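Local coordinates for protein glycoside hydrolase (Streptococcus pneumoniae serotype 4, PDB 6ORH) that probably acts as an alpha-L-fucosidase, removing terminal fucose from host-derived glycans as a family 29 glycoside hydrolase, at residues E22-I27 with P291-I296; Y84-T89 with L150-S155; V258-G263 with A306-R311. The protein carries 2 engineered substitutions. All coordinates share one frame; numbering follows the deposited sequence.

Contact 1 (E22-I27 with P291-I296)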
ATOM      1  N   GLU A  22      21.348   1.930   2.491  1.00 13.35           N
ATOM      2  CA  GLU A  22      19.957   2.131   2.889  1.00 13.81           C
ATOM      3  C   GLU A  22      19.551   3.587   3.140  1.00 14.39           C
ATOM      4  O   GLU A  22      18.428   3.972   2.777  1.00 14.75           O
ATOM      5  CB  GLU A  22      19.553   1.286   4.110  1.00 14.71           C
ATOM      6  CG  GLU A  22      19.768  -0.203   3.908  1.00 14.15           C
ATOM      7  CD  GLU A  22      19.318  -1.046   5.104  1.00 16.15           C
ATOM      8  OE1 GLU A  22      19.351  -0.521   6.234  1.00 18.86           O
ATOM      9  OE2 GLU A  22      19.049  -2.225   4.900  1.00 18.15           O
ATOM     10  N   LEU A  23      20.379   4.383   3.843  1.00 13.26           N
ATOM     11  CA  LEU A  23      19.911   5.670   4.331  1.00 12.96           C
ATOM     12  C   LEU A  23      20.856   6.763   3.859  1.00 13.61           C
ATOM     13  O   LEU A  23      22.059   6.670   4.074  1.00 14.46           O
ATOM     14  CB  LEU A  23      19.948   5.639   5.867  1.00 14.46           C
ATOM     15  CG  LEU A  23      18.921   4.726   6.514  1.00 16.29           C
ATOM     16  CD1 LEU A  23      19.211   4.638   8.023  1.00 19.52           C
ATOM     17  CD2 LEU A  23      17.501   5.228   6.233  1.00 19.39           C
ATOM     18  N   ALA A  24      20.263   7.784   3.243  1.00 12.50           N
ATOM     19  CA  ALA A  24      20.986   8.947   2.747  1.00 12.10           C
ATOM     20  C   ALA A  24      20.249  10.183   3.219  1.00 11.62           C
ATOM     21  O   ALA A  24      19.053  10.149   3.479  1.00 11.78           O
ATOM     22  CB  ALA A  24      21.085   8.919   1.235  1.00 13.05           C
ATOM     23  N   ALA A  25      21.017  11.245   3.456  1.00 11.00           N
ATOM     24  CA  ALA A  25      20.424  12.492   3.882  1.00 11.51           C
ATOM     25  C   ALA A  25      20.515  13.519   2.759  1.00 11.38           C
ATOM     26  O   ALA A  25      21.501  13.529   2.036  1.00 12.56           O
ATOM     27  CB  ALA A  25      21.167  13.006   5.107  1.00 11.77           C
ATOM     28  N   PHE A  26      19.496  14.385   2.647  1.00 12.20           N
ATOM     29  CA  PHE A  26      19.484  15.494   1.711  1.00 12.24           C
ATOM     30  C   PHE A  26      19.611  16.774   2.531  1.00 13.04           C
ATOM     31  O   PHE A  26      19.073  16.835   3.643  1.00 12.28           O
ATOM     32  CB  PHE A  26      18.107  15.551   1.056  1.00 12.50           C
ATOM     33  CG  PHE A  26      17.999  15.672  -0.445  1.00 11.82           C
ATOM     34  CD1 PHE A  26      19.020  16.189  -1.245  1.00 11.95           C
ATOM     35  CD2 PHE A  26      16.784  15.340  -1.051  1.00 12.41           C
ATOM     36  CE1 PHE A  26      18.852  16.313  -2.614  1.00 12.17           C
ATOM     37  CE2 PHE A  26      16.623  15.454  -2.426  1.00 11.22           C
ATOM     38  CZ  PHE A  26      17.653  15.946  -3.204  1.00 12.47           C
ATOM     39  N   ILE A  27      20.329  17.769   1.994  1.00 11.74           N
ATOM     40  CA  ILE A  27      20.365  19.076   2.652  1.00 12.37           C
ATOM     41  C   ILE A  27      19.961  20.140   1.632  1.00 11.85           C
ATOM     42  O   ILE A  27      20.691  20.373   0.662  1.00 13.00           O
ATOM     43  CB  ILE A  27      21.762  19.341   3.259  1.00 13.86           C
ATOM     44  CG1 ILE A  27      22.079  18.343   4.382  1.00 14.01           C
ATOM     45  CG2 ILE A  27      21.823  20.781   3.763  1.00 15.38           C
ATOM     46  CD1 ILE A  27      23.365  18.633   5.198  1.00 16.69           C
ATOM     47  N   PRO A 291      16.518   2.767  -1.203  1.00 12.02           N
ATOM     48  CA  PRO A 291      17.004   3.707  -0.204  1.00 12.22           C
ATOM     49  C   PRO A 291      16.036   4.836   0.103  1.00 12.20           C
ATOM     50  O   PRO A 291      15.257   5.289  -0.743  1.00 13.29           O
ATOM     51  CB  PRO A 291      18.301   4.281  -0.808  1.00 12.13           C
ATOM     52  CG  PRO A 291      18.698   3.273  -1.871  1.00 12.87           C
ATOM     53  CD  PRO A 291      17.374   2.758  -2.401  1.00 11.77           C
ATOM     54  N   LEU A 292      16.127   5.280   1.375  1.00 12.04           N
ATOM     55  CA  LEU A 292      15.425   6.456   1.847  1.00 11.95           C
ATOM     56  C   LEU A 292      16.402   7.620   1.837  1.00 11.85           C
ATOM     57  O   LEU A 292      17.494   7.445   2.392  1.00 12.33           O
ATOM     58  CB  LEU A 292      14.920   6.162   3.268  1.00 12.14           C
ATOM     59  CG  LEU A 292      14.331   7.380   3.986  1.00 13.26           C
ATOM     60  CD1 LEU A 292      13.111   7.887   3.232  1.00 13.91           C
ATOM     61  CD2 LEU A 292      13.960   7.027   5.432  1.00 13.46           C
ATOM     62  N   LEU A 293      16.024   8.695   1.111  1.00 10.77           N
ATOM     63  CA  LEU A 293      16.790   9.939   1.081  1.00 10.83           C
ATOM     64  C   LEU A 293      15.975  11.001   1.813  1.00 11.57           C
ATOM     65  O   LEU A 293      15.014  11.552   1.273  1.00 11.80           O
ATOM     66  CB  LEU A 293      17.083  10.303  -0.386  1.00 10.44           C
ATOM     67  CG  LEU A 293      17.700  11.693  -0.619  1.00 10.37           C
ATOM     68  CD1 LEU A 293      19.039  11.847   0.102  1.00 11.01           C
ATOM     69  CD2 LEU A 293      17.863  11.946  -2.119  1.00 10.91           C
ATOM     70  N   LEU A 294      16.367  11.228   3.088  1.00 12.22           N
ATOM     71  CA  LEU A 294      15.579  12.062   3.990  1.00 11.73           C
ATOM     72  C   LEU A 294      16.218  13.441   4.078  1.00 11.24           C
ATOM     73  O   LEU A 294      17.384  13.547   4.412  1.00 12.24           O
ATOM     74  CB  LEU A 294      15.529  11.409   5.376  1.00 12.05           C
ATOM     75  CG  LEU A 294      14.706  12.166   6.420  1.00 12.99           C
ATOM     76  CD1 LEU A 294      13.214  12.175   6.060  1.00 13.38           C
ATOM     77  CD2 LEU A 294      14.932  11.526   7.801  1.00 14.47           C
ATOM     78  N   ASN A 295      15.437  14.469   3.757  1.00 11.49           N
ATOM     79  CA  ASN A 295      15.926  15.846   3.736  1.00 12.25           C
ATOM     80  C   ASN A 295      15.809  16.500   5.113  1.00 12.64           C
ATOM     81  O   ASN A 295      14.746  16.462   5.725  1.00 13.56           O
ATOM     82  CB  ASN A 295      15.143  16.694   2.731  1.00 12.40           C
ATOM     83  CG  ASN A 295      15.501  18.164   2.814  1.00 12.95           C
ATOM     84  OD1 ASN A 295      16.543  18.608   2.294  1.00 13.14           O
ATOM     85  ND2 ASN A 295      14.613  18.955   3.413  1.00 13.14           N
ATOM     86  N   ILE A 296      16.918  17.104   5.578  1.00 12.68           N
ATOM     87  CA  ILE A 296      16.974  17.804   6.864  1.00 13.80           C
ATOM     88  C   ILE A 296      17.484  19.210   6.547  1.00 13.96           C
ATOM     89  O   ILE A 296      18.646  19.349   6.143  1.00 14.39           O
ATOM     90  CB  ILE A 296      17.956  17.146   7.862  1.00 14.60           C
ATOM     91  CG1 ILE A 296      17.879  15.615   7.885  1.00 17.54           C
ATOM     92  CG2 ILE A 296      17.779  17.786   9.245  1.00 15.79           C
ATOM     93  CD1 ILE A 296      16.607  15.132   8.474  1.00 19.24           C
TER
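L23-I27 and L292-N295 lie side by side as parallel strands, their short axes 4.2 Å apart at the closest and inclined at 31°. They are the first and last strands of the TIM-type barrel, and their pairing joins the start of the barrel sheet to its end. Five backbone hydrogen bonds step from one strand to the other: E22 O takes the N-H of L292, the N-H groups of A24 and F26 go to L292 O and L294 O, and A24 O and F26 O receive L294 N and I296 N. The bond from F26 N to L294 O, 2.9 Å long, stands out because the donor sits above the carbonyl plane, 51° out of it. CA-H...O contacts fill the gaps, as from N295 CA to F26 O at 3.3 Å.

Apolar packing is heaviest on the side of A24, F26, L293 and N295. L293 lays CD2 over one face of the F26 ring, 3.9 Å from its centroid and offset toward the rim, a CH-pi contact. With CG anti to the backbone N (chi1 171°), its other methyl, CD1, reaches back to A24 CB at 3.7 Å. N295 CB meets F26 CB at 3.6 Å. On the reverse side L23 CD2 rests on L292 CB, 4.0 Å away.

The buried amide of N295 is satisfied from outside the pair: H28 ND1 bonds to OD1, while ND2 bonds to W264 O and S259 OG. F26 also touches the bound fucose and so lines the sugar pocket. Strand 70-74 continues the barrel beyond L23-I27 and strand 250-259 beyond L292-N295, while helix 306-322 covers L23, L292 and L294 from outside.

Contact 2 (Y84-T89 with L150-S155)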
ATOM      1  N   TYR A  84      29.218  27.598  -3.607  1.00 14.67           N
ATOM      2  CA  TYR A  84      30.674  27.496  -3.572  1.00 15.68           C
ATOM      3  C   TYR A  84      31.183  28.585  -4.510  1.00 16.79           C
ATOM      4  O   TYR A  84      30.445  29.050  -5.370  1.00 17.22           O
ATOM      5  CB  TYR A  84      31.164  26.091  -3.951  1.00 15.86           C
ATOM      6  CG  TYR A  84      31.037  25.738  -5.414  1.00 14.39           C
ATOM      7  CD1 TYR A  84      29.836  25.262  -5.939  1.00 15.13           C
ATOM      8  CD2 TYR A  84      32.106  25.914  -6.300  1.00 14.88           C
ATOM      9  CE1 TYR A  84      29.722  24.952  -7.287  1.00 14.04           C
ATOM     10  CE2 TYR A  84      31.996  25.615  -7.652  1.00 15.07           C
ATOM     11  CZ  TYR A  84      30.790  25.147  -8.155  1.00 14.36           C
ATOM     12  OH  TYR A  84      30.681  24.889  -9.496  1.00 13.66           O
ATOM     13  N   PRO A  85      32.442  29.051  -4.355  1.00 17.36           N
ATOM     14  CA  PRO A  85      32.978  30.131  -5.191  1.00 17.10           C
ATOM     15  C   PRO A  85      33.356  29.760  -6.624  1.00 17.68           C
ATOM     16  O   PRO A  85      34.520  29.775  -7.036  1.00 17.97           O
ATOM     17  CB  PRO A  85      34.135  30.634  -4.303  1.00 17.16           C
ATOM     18  CG  PRO A  85      34.626  29.387  -3.652  1.00 17.86           C
ATOM     19  CD  PRO A  85      33.362  28.626  -3.289  1.00 17.75           C
ATOM     20  N   THR A  86      32.332  29.423  -7.402  1.00 15.76           N
ATOM     21  CA  THR A  86      32.509  29.057  -8.791  1.00 15.29           C
ATOM     22  C   THR A  86      33.187  30.191  -9.568  1.00 16.62           C
ATOM     23  O   THR A  86      32.984  31.370  -9.271  1.00 18.24           O
ATOM     24  CB  THR A  86      31.136  28.759  -9.420  1.00 14.96           C
ATOM     25  OG1 THR A  86      31.281  28.422 -10.793  1.00 15.59           O
ATOM     26  CG2 THR A  86      30.106  29.860  -9.232  1.00 15.26           C
ATOM     27  N   ALA A  87      33.933  29.790 -10.603  1.00 15.79           N
ATOM     28  CA  ALA A  87      34.543  30.757 -11.504  1.00 17.98           C
ATOM     29  C   ALA A  87      33.522  31.277 -12.519  1.00 19.60           C
ATOM     30  O   ALA A  87      33.829  32.208 -13.276  1.00 20.58           O
ATOM     31  CB  ALA A  87      35.712  30.120 -12.223  1.00 18.50           C
ATOM     32  N   HIS A  88      32.323  30.676 -12.570  1.00 16.82           N
ATOM     33  CA  HIS A  88      31.521  30.722 -13.792  1.00 17.38           C
ATOM     34  C   HIS A  88      30.302  31.643 -13.712  1.00 17.66           C
ATOM     35  O   HIS A  88      29.633  31.855 -14.734  1.00 19.22           O
ATOM     36  CB  HIS A  88      31.179  29.305 -14.264  1.00 17.27           C
ATOM     37  CG  HIS A  88      32.413  28.547 -14.600  1.00 17.90           C
ATOM     38  ND1 HIS A  88      33.308  28.986 -15.568  1.00 19.77           N
ATOM     39  CD2 HIS A  88      32.960  27.436 -14.061  1.00 18.47           C
ATOM     40  CE1 HIS A  88      34.316  28.138 -15.647  1.00 19.30           C
ATOM     41  NE2 HIS A  88      34.129  27.194 -14.737  1.00 18.08           N
ATOM     42  N   THR A  89      29.983  32.137 -12.512  1.00 18.55           N
ATOM     43  CA  THR A  89      28.961  33.159 -12.337  1.00 18.20           C
ATOM     44  C   THR A  89      29.365  34.068 -11.187  1.00 18.96           C
ATOM     45  O   THR A  89      30.092  33.639 -10.297  1.00 19.77           O
ATOM     46  CB  THR A  89      27.568  32.567 -12.087  1.00 17.45           C
ATOM     47  OG1 THR A  89      26.692  33.683 -11.897  1.00 17.78           O
ATOM     48  CG2 THR A  89      27.493  31.756 -10.805  1.00 16.32           C
ATOM     49  N   LEU A 150      29.990  21.141 -13.218  1.00 13.16           N
ATOM     50  CA  LEU A 150      30.240  19.729 -12.930  1.00 14.05           C
ATOM     51  C   LEU A 150      31.751  19.496 -12.797  1.00 14.54           C
ATOM     52  O   LEU A 150      32.184  18.801 -11.869  1.00 14.59           O
ATOM     53  CB  LEU A 150      29.665  18.821 -14.021  1.00 13.94           C
ATOM     54  CG  LEU A 150      28.136  18.666 -14.072  1.00 12.83           C
ATOM     55  CD1 LEU A 150      27.749  17.753 -15.224  1.00 13.40           C
ATOM     56  CD2 LEU A 150      27.617  18.106 -12.752  1.00 14.16           C
ATOM     57  N   LYS A 151      32.547  20.054 -13.737  1.00 15.60           N
ATOM     58  CA  LYS A 151      33.991  19.840 -13.730  1.00 15.70           C
ATOM     59  C   LYS A 151      34.614  20.454 -12.479  1.00 16.49           C
ATOM     60  O   LYS A 151      35.457  19.833 -11.829  1.00 17.29           O
ATOM     61  CB  LYS A 151      34.587  20.448 -15.007  1.00 15.68           C
ATOM     62  CG  LYS A 151      34.265  19.604 -16.237  1.00 18.40           C
ATOM     63  CD  LYS A 151      34.763  20.230 -17.531  1.00 21.25           C
ATOM     64  CE  LYS A 151      34.489  19.358 -18.739  1.00 24.64           C
ATOM     65  NZ  LYS A 151      35.008  20.017 -19.962  1.00 27.33           N
ATOM     66  N   GLU A 152      34.202  21.673 -12.124  1.00 15.87           N
ATOM     67  CA  GLU A 152      34.719  22.337 -10.931  1.00 17.14           C
ATOM     68  C   GLU A 152      34.466  21.492  -9.687  1.00 17.09           C
ATOM     69  O   GLU A 152      35.317  21.409  -8.794  1.00 17.83           O
ATOM     70  CB  GLU A 152      33.967  23.629 -10.639  1.00 18.75           C
ATOM     71  CG  GLU A 152      34.479  24.783 -11.432  1.00 20.42           C
ATOM     72  CD  GLU A 152      33.833  26.108 -11.062  1.00 19.26           C
ATOM     73  OE1 GLU A 152      32.596  26.150 -10.843  1.00 18.18           O
ATOM     74  OE2 GLU A 152      34.589  27.098 -10.957  1.00 20.80           O
ATOM     75  N   ILE A 153      33.284  20.887  -9.626  1.00 16.81           N
ATOM     76  CA  ILE A 153      32.877  20.209  -8.403  1.00 16.13           C
ATOM     77  C   ILE A 153      33.567  18.851  -8.340  1.00 17.59           C
ATOM     78  O   ILE A 153      34.027  18.433  -7.257  1.00 17.73           O
ATOM     79  CB  ILE A 153      31.341  20.059  -8.386  1.00 15.22           C
ATOM     80  CG1 ILE A 153      30.673  21.437  -8.232  1.00 14.61           C
ATOM     81  CG2 ILE A 153      30.906  19.090  -7.289  1.00 15.07           C
ATOM     82  CD1 ILE A 153      29.200  21.457  -8.684  1.00 16.41           C
ATOM     83  N   LEU A 154      33.566  18.148  -9.483  1.00 14.85           N
ATOM     84  CA  LEU A 154      33.897  16.731  -9.475  1.00 14.69           C
ATOM     85  C   LEU A 154      35.382  16.446  -9.738  1.00 15.64           C
ATOM     86  O   LEU A 154      35.789  15.276  -9.666  1.00 14.45           O
ATOM     87  CB  LEU A 154      33.005  15.977 -10.469  1.00 14.11           C
ATOM     88  CG  LEU A 154      31.498  16.121 -10.241  1.00 13.49           C
ATOM     89  CD1 LEU A 154      30.747  15.511 -11.418  1.00 12.46           C
ATOM     90  CD2 LEU A 154      31.051  15.454  -8.918  1.00 13.57           C
ATOM     91  N   SER A 155      36.179  17.493 -10.042  1.00 16.57           N
ATOM     92  CA  SER A 155      37.610  17.299 -10.285  1.00 16.74           C
ATOM     93  C   SER A 155      38.483  17.787  -9.128  1.00 18.04           C
ATOM     94  O   SER A 155      39.705  17.693  -9.234  1.00 18.67           O
ATOM     95  CB  SER A 155      38.047  17.996 -11.550  1.00 17.25           C
ATOM     96  OG  SER A 155      38.042  19.390 -11.301  1.00 17.11           O
TER
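T86 and E152 mark the nearest approach of the two backbones, 7.4 Å between their CA atoms, where the irregular loop 84-89 passes the C-terminal part of helix 139-154. E152 carries the contact. Its chain is extended beyond CG and spans the gap, placing the carboxylate among three donors of the loop. OE1 accepts two of them: T86 OG1, 2.6 Å from it, uses the syn lone pair, and Y84 OH, 2.7 Å from it, arrives on the anti side, 28° out of the carboxylate plane. OE2 takes the backbone N-H of A87 on its syn lone pair, an almost straight bond of 2.8 Å and 171°. With both oxygens engaged, the carboxylate is fixed in rotation, and so many donors would favour its ionised form.

Two turns shape the loop. P85 is the centre of an inverse gamma turn, and T86 OG1 accepts from H88 N at 3.1 Å in an ST turn while donating to E152; Q149 NE2 is a further partner of this hydroxyl. H88 reaches toward E152 tip to tip, its CD2 3.4 Å from E152 CD.

Y84 supplies the apolar part. Its CG stands between the backbone N and the carbonyl carbon (chi1 73°), from where the ring extends to the helix with its edge toward the carboxylate. I153 crosses it at about a right angle, with CG1 3.7 Å from Y84 CZ.

The contact ties a loop following strand 70-74 to an outer helix, away from the annotated sites. L106 of helix 105-116 touches both Y84 and I153, while L150 and L154 turn to helix 185-196, against W188, I192 and L195.

Contact 3 (V258-G263 with A306-R311)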
ATOM      1  N   VAL A 258      12.286  12.378   0.539  1.00 12.78           N
ATOM      2  CA  VAL A 258      11.179  12.943   1.295  1.00 13.13           C
ATOM      3  C   VAL A 258      11.804  13.870   2.317  1.00 13.08           C
ATOM      4  O   VAL A 258      12.879  13.558   2.839  1.00 13.36           O
ATOM      5  CB  VAL A 258      10.331  11.832   1.955  1.00 14.78           C
ATOM      6  CG1 VAL A 258      11.180  10.877   2.803  1.00 15.01           C
ATOM      7  CG2 VAL A 258       9.202  12.422   2.809  1.00 14.98           C
ATOM      8  N   SER A 259      11.098  14.960   2.602  1.00 12.84           N
ATOM      9  CA  SER A 259      11.603  15.891   3.610  1.00 13.01           C
ATOM     10  C   SER A 259      11.105  15.482   4.991  1.00 14.21           C
ATOM     11  O   SER A 259       9.990  14.966   5.136  1.00 14.91           O
ATOM     12  CB  SER A 259      11.181  17.289   3.268  1.00 13.01           C
ATOM     13  OG  SER A 259      11.771  18.226   4.196  1.00 13.73           O
ATOM     14  N   ILE A 260      11.932  15.752   6.016  1.00 13.50           N
ATOM     15  CA  ILE A 260      11.484  15.563   7.392  1.00 14.20           C
ATOM     16  C   ILE A 260      10.388  16.579   7.736  1.00 14.78           C
ATOM     17  O   ILE A 260       9.643  16.363   8.701  1.00 15.35           O
ATOM     18  CB  ILE A 260      12.655  15.590   8.399  1.00 14.71           C
ATOM     19  CG1 ILE A 260      12.261  14.895   9.700  1.00 15.05           C
ATOM     20  CG2 ILE A 260      13.131  17.024   8.660  1.00 14.30           C
ATOM     21  CD1 ILE A 260      13.404  14.809  10.698  1.00 16.80           C
ATOM     22  N   ARG A 261      10.255  17.632   6.931  1.00 16.14           N
ATOM     23  CA  ARG A 261       9.262  18.676   7.143  1.00 15.63           C
ATOM     24  C   ARG A 261       8.314  18.728   5.948  1.00 17.72           C
ATOM     25  O   ARG A 261       8.532  18.066   4.918  1.00 16.95           O
ATOM     26  CB  ARG A 261       9.970  20.029   7.330  1.00 15.25           C
ATOM     27  CG  ARG A 261      10.598  20.211   8.708  1.00 17.31           C
ATOM     28  CD  ARG A 261      11.952  20.932   8.664  1.00 15.35           C
ATOM     29  NE  ARG A 261      12.297  21.177  10.065  1.00 16.70           N
ATOM     30  CZ  ARG A 261      11.793  22.164  10.801  1.00 16.04           C
ATOM     31  NH1 ARG A 261      10.977  23.059  10.265  1.00 17.07           N
ATOM     32  NH2 ARG A 261      12.082  22.203  12.086  1.00 18.25           N
ATOM     33  N   PRO A 262       7.214  19.515   6.014  1.00 17.24           N
ATOM     34  CA  PRO A 262       6.360  19.693   4.838  1.00 16.90           C
ATOM     35  C   PRO A 262       7.124  20.237   3.628  1.00 17.02           C
ATOM     36  O   PRO A 262       6.943  19.760   2.504  1.00 19.23           O
ATOM     37  CB  PRO A 262       5.293  20.667   5.370  1.00 16.98           C
ATOM     38  CG  PRO A 262       5.188  20.229   6.806  1.00 18.05           C
ATOM     39  CD  PRO A 262       6.645  20.114   7.245  1.00 16.87           C
ATOM     40  N   GLY A 263       8.010  21.217   3.871  1.00 15.88           N
ATOM     41  CA  GLY A 263       8.825  21.807   2.820  1.00 15.77           C
ATOM     42  C   GLY A 263      10.245  21.235   2.834  1.00 13.63           C
ATOM     43  O   GLY A 263      10.661  20.630   3.821  1.00 13.79           O
ATOM     44  N   ALA A 306      16.579  21.912  16.555  1.00 15.28           N
ATOM     45  CA  ALA A 306      16.711  21.053  17.721  1.00 16.62           C
ATOM     46  C   ALA A 306      15.750  19.859  17.688  1.00 15.73           C
ATOM     47  O   ALA A 306      16.138  18.764  18.114  1.00 17.01           O
ATOM     48  CB  ALA A 306      16.501  21.871  18.985  1.00 16.85           C
ATOM     49  N   LYS A 307      14.506  20.104  17.231  1.00 17.37           N
ATOM     50  CA  LYS A 307      13.467  19.075  17.216  1.00 18.70           C
ATOM     51  C   LYS A 307      13.823  18.029  16.157  1.00 17.21           C
ATOM     52  O   LYS A 307      13.763  16.832  16.439  1.00 17.31           O
ATOM     53  CB  LYS A 307      12.099  19.683  16.907  1.00 21.13           C
ATOM     54  CG  LYS A 307      11.650  20.764  17.897  1.00 26.80           C
ATOM     55  CD  LYS A 307      10.286  21.396  17.582  1.00 30.11           C
ATOM     56  CE  LYS A 307      10.138  22.001  16.192  1.00 32.10           C
ATOM     57  NZ  LYS A 307      11.064  23.136  15.952  1.00 35.13           N
ATOM     58  N   ASP A 308      14.318  18.511  15.003  1.00 16.73           N
ATOM     59  CA  ASP A 308      14.720  17.583  13.947  1.00 15.83           C
ATOM     60  C   ASP A 308      15.840  16.670  14.428  1.00 15.23           C
ATOM     61  O   ASP A 308      15.858  15.479  14.139  1.00 16.32           O
ATOM     62  CB  ASP A 308      15.221  18.307  12.691  1.00 16.18           C
ATOM     63  CG  ASP A 308      14.181  19.177  12.012  1.00 17.37           C
ATOM     64  OD1 ASP A 308      13.151  19.490  12.659  1.00 18.98           O
ATOM     65  OD2 ASP A 308      14.402  19.546  10.840  1.00 16.52           O
ATOM     66  N   ILE A 309      16.846  17.244  15.121  1.00 14.26           N
ATOM     67  CA  ILE A 309      17.931  16.447  15.639  1.00 14.60           C
ATOM     68  C   ILE A 309      17.405  15.373  16.603  1.00 15.00           C
ATOM     69  O   ILE A 309      17.786  14.204  16.509  1.00 15.11           O
ATOM     70  CB  ILE A 309      18.983  17.362  16.305  1.00 13.57           C
ATOM     71  CG1 ILE A 309      19.627  18.289  15.269  1.00 13.88           C
ATOM     72  CG2 ILE A 309      20.021  16.514  17.022  1.00 14.46           C
ATOM     73  CD1 ILE A 309      20.418  19.467  15.905  1.00 14.58           C
ATOM     74  N   GLU A 310      16.547  15.779  17.556  1.00 16.45           N
ATOM     75  CA  GLU A 310      16.000  14.832  18.515  1.00 18.40           C
ATOM     76  C   GLU A 310      15.313  13.677  17.772  1.00 17.84           C
ATOM     77  O   GLU A 310      15.512  12.508  18.123  1.00 18.87           O
ATOM     78  CB  GLU A 310      15.029  15.584  19.429  1.00 22.90           C
ATOM     79  CG  GLU A 310      14.421  14.715  20.501  1.00 27.51           C
ATOM     80  CD  GLU A 310      13.835  15.623  21.567  1.00 36.34           C
ATOM     81  OE1 GLU A 310      14.466  15.716  22.653  1.00 38.24           O
ATOM     82  OE2 GLU A 310      12.793  16.286  21.286  1.00 37.46           O
ATOM     83  N   ARG A 311      14.568  14.038  16.728  1.00 17.69           N
ATOM     84  CA  ARG A 311      13.771  13.088  15.959  1.00 18.24           C
ATOM     85  C   ARG A 311      14.682  12.106  15.212  1.00 18.19           C
ATOM     86  O   ARG A 311      14.390  10.909  15.127  1.00 16.75           O
ATOM     87  CB  ARG A 311      12.830  13.887  15.054  1.00 19.35           C
ATOM     88  CG  ARG A 311      11.848  13.060  14.237  1.00 22.46           C
ATOM     89  CD  ARG A 311      10.906  12.203  15.071  1.00 21.59           C
ATOM     90  NE  ARG A 311      10.488  12.721  16.373  1.00 26.75           N
ATOM     91  CZ  ARG A 311       9.599  13.680  16.590  1.00 25.32           C
ATOM     92  NH1 ARG A 311       9.034  14.329  15.587  1.00 25.00           N
ATOM     93  NH2 ARG A 311       9.293  14.006  17.840  1.00 30.07           N
TER
HETATM   94  O   HOH W   1      10.962  24.645  13.464  1.00 22.67           O
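R261 and D308 form a side-on salt bridge in the TIM-type barrel, tying the loop just after strand 250-259 to the first turns of helix 306-322. The two side chains cross at about a right angle, and their flat ends are twisted 40° apart, yet each carboxylate oxygen meets a nitrogen of its own. D308 OD2 accepts from R261 NE at 2.8 Å on its syn lone pair, close to the guanidinium plane. NH2 lies 3.0 Å from D308 OD1, on the syn side but 31° out of the carboxylate plane, so the twist falls mainly on this second bond. The R261 chain bends at chi2 (141°), which brings its end to the helix although its CB does not point at the helix.

I260 packs alongside: its CG2 lies 3.6 Å from D308 OD2, and its CD1 reaches the aliphatic R311 CG at 4.2 Å. The guanidinium of R311 is bonded elsewhere, to K273 O and E314. Within the loop, S259 OG holds R261 N in an ST turn and donates to G263 O.

K307 curls round at chi3 and chi4 toward R261, its amino group paired with D305. One water bridges the two positive groups from the side, accepting from R261 NH2 at 3.0 Å and from K307 NZ at 2.9 Å.

How the contacts relate
Contacts 1 and 3 adjoin, their centres about 11 Å apart. Strands 292-295 and 250-259 are neighbours in the barrel sheet: N295 N bonds to V258 O and N295 O to I260 N, both at 2.9 Å. Helix 306-322 then follows strand 292-295 and packs outside it; along the chain the segments of the two contacts alternate. Contact 2 lies within the chain loop closed by contact 1, yet about 24 Å from it and about 30 Å from contact 3, between centres. Contact 1 reaches the sugar pocket, with the side chain of F26 about 4 Å from a bound fucose; in contact 3 that of R261 is about 12 Å from fucose.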